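PDB 3CSX: DUF683-containing protein from Cyanothece, which is of unknown function but is described as a metal-binding protein associated with nitrogen fixation. Local coordinates for residues 36-39 against 40-43. Sequence-based numbering, arbitrary orientation.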
loop_
_atom_site.group_PDB
_atom_site.type_symbol
_atom_site.label_atom_id
_atom_site.label_comp_id
_atom_site.label_asym_id
_atom_site.label_seq_id
_atom_site.Cartn_x
_atom_site.Cartn_y
_atom_site.Cartn_z
ATOM N N MET B 36 -18.658 -5.279 -6.268
ATOM C CA MET B 36 -19.907 -5.839 -6.799
ATOM C C MET B 36 -20.421 -5.104 -8.014
ATOM O O MET B 36 -20.866 -5.711 -8.947
ATOM C CB MET B 36 -20.973 -5.977 -5.711
ATOM C CG MET B 36 -22.165 -6.787 -6.216
ATOM S SD MET B 36 -21.749 -8.517 -6.614
ATOM C CE MET B 36 -21.576 -9.103 -4.992
ATOM N N ASP B 37 -20.324 -3.776 -8.028
ATOM C CA ASP B 37 -20.721 -3.030 -9.170
ATOM C C ASP B 37 -19.868 -3.301 -10.396
ATOM O O ASP B 37 -20.371 -3.380 -11.528
ATOM C CB ASP B 37 -20.790 -1.539 -8.806
ATOM C CG ASP B 37 -21.972 -1.236 -7.903
ATOM O OD1 ASP B 37 -22.787 -2.166 -7.551
ATOM O OD2 ASP B 37 -22.084 -0.080 -7.495
ATOM N N LEU B 38 -18.580 -3.479 -10.186
ATOM C CA LEU B 38 -17.744 -3.772 -11.319
ATOM C C LEU B 38 -18.088 -5.174 -11.830
ATOM O O LEU B 38 -18.163 -5.392 -13.022
ATOM C CB LEU B 38 -16.275 -3.680 -10.942
ATOM C CG LEU B 38 -15.380 -4.030 -12.142
ATOM C CD1 LEU B 38 -15.632 -3.137 -13.417
ATOM C CD2 LEU B 38 -13.916 -4.014 -11.708
ATOM N N HIS B 39 -18.284 -6.093 -10.905
ATOM C CA HIS B 39 -18.680 -7.472 -11.288
ATOM C C HIS B 39 -19.940 -7.445 -12.129
ATOM O O HIS B 39 -20.019 -8.049 -13.195
ATOM C CB HIS B 39 -18.861 -8.315 -10.040
ATOM C CG HIS B 39 -19.620 -9.569 -10.298
ATOM N ND1 HIS B 39 -21.006 -9.594 -10.347
ATOM C CD2 HIS B 39 -19.200 -10.828 -10.559
ATOM C CE1 HIS B 39 -21.400 -10.833 -10.633
ATOM N NE2 HIS B 39 -20.323 -11.593 -10.769
ATOM N N ASP B 40 -20.951 -6.725 -11.642
ATOM C CA ASP B 40 -22.218 -6.641 -12.346
ATOM C C ASP B 40 -22.116 -6.002 -13.725
ATOM O O ASP B 40 -22.779 -6.445 -14.660
ATOM C CB ASP B 40 -23.277 -5.917 -11.481
ATOM C CG ASP B 40 -23.676 -6.706 -10.240
ATOM O OD1 ASP B 40 -23.252 -7.896 -10.101
ATOM O OD2 ASP B 40 -24.407 -6.113 -9.382
ATOM N N LEU B 41 -21.261 -4.982 -13.862
ATOM C CA LEU B 41 -20.921 -4.411 -15.161
ATOM C C LEU B 41 -20.359 -5.480 -16.121
ATOM O O LEU B 41 -20.830 -5.635 -17.252
ATOM C CB LEU B 41 -19.921 -3.238 -15.011
ATOM C CG LEU B 41 -19.502 -2.507 -16.321
ATOM C CD1 LEU B 41 -20.715 -2.102 -17.177
ATOM C CD2 LEU B 41 -18.679 -1.251 -15.954
ATOM N N ALA B 42 -19.312 -6.166 -15.678
ATOM C CA ALA B 42 -18.690 -7.187 -16.511
ATOM C C ALA B 42 -19.746 -8.249 -16.901
ATOM O O ALA B 42 -19.850 -8.614 -18.051
ATOM C CB ALA B 42 -17.545 -7.851 -15.734
ATOM N N GLU B 43 -20.515 -8.735 -15.925
ATOM C CA GLU B 43 -21.550 -9.772 -16.205
ATOM C C GLU B 43 -22.577 -9.349 -17.271
ATOM O O GLU B 43 -23.034 -10.165 -18.095
ATOM C CB GLU B 43 -22.256 -10.128 -14.880
ATOM C CG GLU B 43 -23.328 -11.180 -14.973
ATOM C CD GLU B 43 -24.067 -11.270 -13.662
ATOM O OE1 GLU B 43 -23.551 -11.831 -12.690
ATOM O OE2 GLU B 43 -25.172 -10.772 -13.596
HETATM O O HOH W 1 -24.946 -3.476 -9.283
#
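A His-carboxylate hydrogen bond between adjacent residues, His39 and Asp40, marks the surface of helix 14-44 near its C-terminal end, in one arm of the two-helix hairpin of this Rop-like chain. His39 ND1 donates to Asp40 OD1 over 2.8 Å with an N-H...O angle of 156°. The acceptor lies essentially in the imidazole plane, whereas the nitrogen meets OD1 on its anti side, 24° out of the carboxylate plane. The first torsions bring the two groups together: His39 CG stands anti to its own N (chi1 164°), beside the carbonyl carbon and hence the next residue, while Asp40 CG lies beside its own backbone N.

The other carboxylate oxygen is engaged through water: one molecule donates to Asp40 OD2 at 2.7 Å. The same water donates to Asp37 OD1 at 3.1 Å, bridging two acids three residues apart. Further round the ring, Glu43 OE1 comes within 3.1 Å of His39 CE1, a carboxylate oxygen approaching a ring carbon obliquely, with the two planes nearly perpendicular. Beneath these side chains the backbone is regular helix, as four consecutive i to i+4 bonds show; Glu43 N to His39 O, at 2.9 Å, is the last of them. The apolar side is formed by Leu38 and Leu41, where Leu38 CD1 lies 4.4 Å from Leu41 CD2; both side chains pack on helix 52-77, Leu38 against Thr55 and Thr59, Leu41 against Leu52 and Thr55.

ND1 is bonded in the ring plane, which probably restrains rotation of the imidazole. The bridging water places its hydrogens between Asp37 and Asp40, which probably eases the repulsion of like charges.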